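Local atomic coordinates of uncharacterized protein AsqI (Emericella nidulans, PDB entry 5YY3), a protein that catalyses, as a zinc-dependent cyclopenase of aspoquinolone biosynthesis, the conversion of 4'-methoxycyclopenine into 4'-methoxyviridicatin with loss of methyl isocyanate. Residues D119-H127 against Y188-A196. Sequence-based numbering, arbitrary orientation.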
loop_
_atom_site.group_PDB
_atom_site.type_symbol
_atom_site.label_atom_id
_atom_site.label_comp_id
_atom_site.label_asym_id
_atom_site.label_seq_id
_atom_site.Cartn_x
_atom_site.Cartn_y
_atom_site.Cartn_z
ATOM N N ASP A 119 -25.898 -4.994 -34.245
ATOM C CA ASP A 119 -25.820 -3.542 -34.247
ATOM C C ASP A 119 -26.916 -2.937 -35.120
ATOM O O ASP A 119 -27.562 -1.959 -34.737
ATOM C CB ASP A 119 -24.448 -3.078 -34.729
ATOM C CG ASP A 119 -23.426 -3.024 -33.610
ATOM O OD1 ASP A 119 -23.852 -2.914 -32.438
ATOM O OD2 ASP A 119 -22.200 -3.072 -33.895
ATOM N N ALA A 120 -27.128 -3.529 -36.292
ATOM C CA ALA A 120 -28.104 -3.013 -37.249
ATOM C C ALA A 120 -29.520 -3.164 -36.702
ATOM O O ALA A 120 -30.332 -2.238 -36.763
ATOM C CB ALA A 120 -27.957 -3.734 -38.608
ATOM N N LEU A 121 -29.799 -4.336 -36.147
ATOM C CA LEU A 121 -31.113 -4.644 -35.625
ATOM C C LEU A 121 -31.412 -3.806 -34.397
ATOM O O LEU A 121 -32.559 -3.398 -34.176
ATOM C CB LEU A 121 -31.213 -6.125 -35.276
ATOM C CG LEU A 121 -32.603 -6.574 -34.860
ATOM C CD1 LEU A 121 -33.618 -6.102 -35.891
ATOM C CD2 LEU A 121 -32.631 -8.079 -34.708
ATOM N N GLY A 122 -30.371 -3.561 -33.601
ATOM C CA GLY A 122 -30.493 -2.786 -32.382
ATOM C C GLY A 122 -30.980 -1.392 -32.678
ATOM O O GLY A 122 -31.965 -0.940 -32.096
ATOM N N ILE A 123 -30.277 -0.718 -33.584
ATOM C CA ILE A 123 -30.655 0.606 -34.073
ATOM C C ILE A 123 -32.049 0.581 -34.679
ATOM O O ILE A 123 -32.882 1.441 -34.399
ATOM C CB ILE A 123 -29.656 1.108 -35.134
ATOM C CG1 ILE A 123 -28.274 1.267 -34.511
ATOM C CG2 ILE A 123 -30.135 2.424 -35.763
ATOM C CD1 ILE A 123 -27.191 1.569 -35.510
ATOM N N TYR A 124 -32.294 -0.426 -35.509
ATOM C CA TYR A 124 -33.585 -0.554 -36.180
ATOM C C TYR A 124 -34.741 -0.580 -35.176
ATOM O O TYR A 124 -35.639 0.245 -35.253
ATOM C CB TYR A 124 -33.611 -1.811 -37.054
ATOM C CG TYR A 124 -34.988 -2.149 -37.542
ATOM C CD1 TYR A 124 -35.611 -1.372 -38.507
ATOM C CD2 TYR A 124 -35.678 -3.241 -37.022
ATOM C CE1 TYR A 124 -36.879 -1.676 -38.957
ATOM C CE2 TYR A 124 -36.956 -3.556 -37.464
ATOM C CZ TYR A 124 -37.548 -2.769 -38.435
ATOM O OH TYR A 124 -38.815 -3.076 -38.872
ATOM N N LEU A 125 -34.700 -1.521 -34.238
ATOM C CA LEU A 125 -35.729 -1.650 -33.206
ATOM C C LEU A 125 -35.880 -0.366 -32.398
ATOM O O LEU A 125 -36.997 0.082 -32.150
ATOM C CB LEU A 125 -35.406 -2.820 -32.270
ATOM C CG LEU A 125 -35.484 -4.207 -32.913
ATOM C CD1 LEU A 125 -34.974 -5.286 -31.970
ATOM C CD2 LEU A 125 -36.903 -4.509 -33.358
ATOM N N THR A 126 -34.760 0.242 -32.010
ATOM C CA THR A 126 -34.799 1.452 -31.183
ATOM C C THR A 126 -35.573 2.597 -31.839
ATOM O O THR A 126 -36.268 3.364 -31.159
ATOM C CB THR A 126 -33.370 1.945 -30.835
ATOM O OG1 THR A 126 -32.710 0.962 -30.028
ATOM C CG2 THR A 126 -33.405 3.276 -30.080
ATOM N N HIS A 127 -35.480 2.700 -33.162
ATOM C CA HIS A 127 -36.046 3.848 -33.864
ATOM C C HIS A 127 -37.280 3.513 -34.701
ATOM O O HIS A 127 -37.844 4.385 -35.351
ATOM C CB HIS A 127 -34.970 4.491 -34.730
ATOM C CG HIS A 127 -33.788 4.972 -33.947
ATOM N ND1 HIS A 127 -33.733 6.230 -33.387
ATOM C CD2 HIS A 127 -32.628 4.359 -33.617
ATOM C CE1 HIS A 127 -32.585 6.373 -32.750
ATOM N NE2 HIS A 127 -31.894 5.254 -32.873
ATOM N N TYR A 188 -27.367 0.575 -24.747
ATOM C CA TYR A 188 -28.572 1.097 -25.359
ATOM C C TYR A 188 -28.345 2.525 -25.857
ATOM O O TYR A 188 -28.896 2.921 -26.878
ATOM C CB TYR A 188 -29.748 1.035 -24.366
ATOM C CG TYR A 188 -31.065 1.552 -24.926
ATOM C CD1 TYR A 188 -31.682 0.931 -26.016
ATOM C CD2 TYR A 188 -31.694 2.659 -24.365
ATOM C CE1 TYR A 188 -32.891 1.409 -26.539
ATOM C CE2 TYR A 188 -32.910 3.141 -24.874
ATOM C CZ TYR A 188 -33.502 2.513 -25.958
ATOM O OH TYR A 188 -34.699 2.997 -26.452
ATOM N N TRP A 189 -27.521 3.287 -25.144
ATOM C CA TRP A 189 -27.296 4.684 -25.494
ATOM C C TRP A 189 -26.817 4.820 -26.930
ATOM O O TRP A 189 -27.224 5.717 -27.657
ATOM C CB TRP A 189 -26.279 5.330 -24.551
ATOM C CG TRP A 189 -26.172 6.827 -24.689
ATOM C CD1 TRP A 189 -26.935 7.756 -24.057
ATOM C CD2 TRP A 189 -25.244 7.563 -25.502
ATOM N NE1 TRP A 189 -26.545 9.024 -24.423
ATOM C CE2 TRP A 189 -25.508 8.931 -25.309
ATOM C CE3 TRP A 189 -24.213 7.195 -26.370
ATOM C CZ2 TRP A 189 -24.790 9.933 -25.954
ATOM C CZ3 TRP A 189 -23.492 8.204 -27.018
ATOM C CH2 TRP A 189 -23.787 9.550 -26.802
ATOM N N HIS A 190 -25.942 3.914 -27.334
ATOM C CA HIS A 190 -25.374 3.989 -28.663
ATOM C C HIS A 190 -26.423 3.625 -29.703
ATOM O O HIS A 190 -26.441 4.205 -30.791
ATOM C CB HIS A 190 -24.133 3.108 -28.751
ATOM C CG HIS A 190 -22.941 3.717 -28.075
ATOM N ND1 HIS A 190 -22.544 5.016 -28.314
ATOM C CD2 HIS A 190 -22.094 3.229 -27.143
ATOM C CE1 HIS A 190 -21.487 5.295 -27.575
ATOM N NE2 HIS A 190 -21.194 4.230 -26.855
ATOM N N MET A 191 -27.324 2.701 -29.365
ATOM C CA MET A 191 -28.430 2.418 -30.262
ATOM C C MET A 191 -29.293 3.666 -30.398
ATOM O O MET A 191 -29.736 4.006 -31.494
ATOM C CB MET A 191 -29.262 1.244 -29.770
ATOM C CG MET A 191 -28.463 -0.035 -29.627
ATOM S SD MET A 191 -29.510 -1.339 -28.988
ATOM C CE MET A 191 -28.314 -2.540 -28.448
ATOM N N VAL A 192 -29.524 4.352 -29.285
ATOM C CA VAL A 192 -30.299 5.584 -29.318
ATOM C C VAL A 192 -29.607 6.642 -30.165
ATOM O O VAL A 192 -30.210 7.228 -31.067
ATOM C CB VAL A 192 -30.537 6.140 -27.911
ATOM C CG1 VAL A 192 -30.996 7.609 -27.980
ATOM C CG2 VAL A 192 -31.573 5.303 -27.204
ATOM N N TYR A 193 -28.331 6.861 -29.872
ATOM C CA TYR A 193 -27.560 7.944 -30.464
ATOM C C TYR A 193 -27.376 7.782 -31.983
ATOM O O TYR A 193 -27.446 8.766 -32.721
ATOM C CB TYR A 193 -26.197 8.033 -29.771
ATOM C CG TYR A 193 -25.325 9.154 -30.271
ATOM C CD1 TYR A 193 -25.500 10.459 -29.800
ATOM C CD2 TYR A 193 -24.322 8.919 -31.217
ATOM C CE1 TYR A 193 -24.702 11.498 -30.247
ATOM C CE2 TYR A 193 -23.517 9.957 -31.675
ATOM C CZ TYR A 193 -23.713 11.246 -31.189
ATOM O OH TYR A 193 -22.925 12.290 -31.648
ATOM N N ARG A 194 -27.165 6.545 -32.439
ATOM C CA ARG A 194 -26.808 6.267 -33.840
ATOM C C ARG A 194 -27.967 6.356 -34.833
ATOM O O ARG A 194 -27.780 6.133 -36.035
ATOM C CB ARG A 194 -26.184 4.881 -33.960
ATOM C CG ARG A 194 -24.727 4.833 -33.577
ATOM C CD ARG A 194 -24.296 3.402 -33.395
ATOM N NE ARG A 194 -22.906 3.312 -32.965
ATOM C CZ ARG A 194 -22.270 2.162 -32.759
ATOM N NH1 ARG A 194 -22.896 0.998 -32.951
ATOM N NH2 ARG A 194 -21.000 2.175 -32.369
ATOM N N GLY A 195 -29.159 6.661 -34.337
ATOM C CA GLY A 195 -30.291 6.894 -35.211
ATOM C C GLY A 195 -30.292 8.342 -35.659
ATOM O O GLY A 195 -29.879 9.236 -34.902
ATOM N N ALA A 196 -30.762 8.570 -36.886
ATOM C CA ALA A 196 -30.757 9.896 -37.498
ATOM C C ALA A 196 -31.653 10.881 -36.745
ATOM O O ALA A 196 -31.319 12.059 -36.621
ATOM C CB ALA A 196 -31.180 9.797 -38.954
HETATM O O HOH W 1 -20.652 -0.867 -33.076
HETATM O O HOH W 2 -36.917 2.958 -28.484
#
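Ile123 and Met191 bring their CA atoms to 4.8 Å, the nearest such pair, where helices 119-127 and 188-193 cross at -68° with their axes 8.5 Å apart. Gly122 has no side chain, which leaves room for the sulfur: Met191 SD lies 3.8 Å from Gly122 CA. Thr126 OG1 stands beside the backbone N (chi1 -64°) and bonds back to Gly122 O, reaching it from above the carbonyl plane, on the face opposite Thr126 N. Thr126 OG1 also touches Met191 CB and Tyr188 CE1, both at 3.5 Å.

His127 meets the C-terminal end of helix 188-193. Its NE2 donates to Met191 O over 2.8 Å, with the acceptor near the ring plane. Val192 O also lies at this ring edge, 3.0 Å from His127 CE1. Gly195 CA sits over one face of the His127 ring in a CH-pi contact, 3.6 Å from the ring centroid.

Farther along, Ile123 CD1 rests on Arg194 CB at 3.8 Å. The extended arginine carries its guanidinium toward Asp119, but water 1 joins NH1 to OD2 in place of a salt bridge. Asp119 OD2 is also hydrogen-bonded to Tyr72 OH. Water 2 links Thr126 O with Tyr188 OH.

Helix 180-193 supplies the zinc ligands His186 and His190, with His190 turned away, so the contact packs helix 114-127 behind a metal-binding helix. In its middle, Met191 on Gly122 and Thr126 CG2 on Val192 surround a Thr126 hydroxyl satisfied within its own helix. The His127 N-H takes up Met191 O in the last helical turn, where Gly195 N bonds weakly to Val192 O instead.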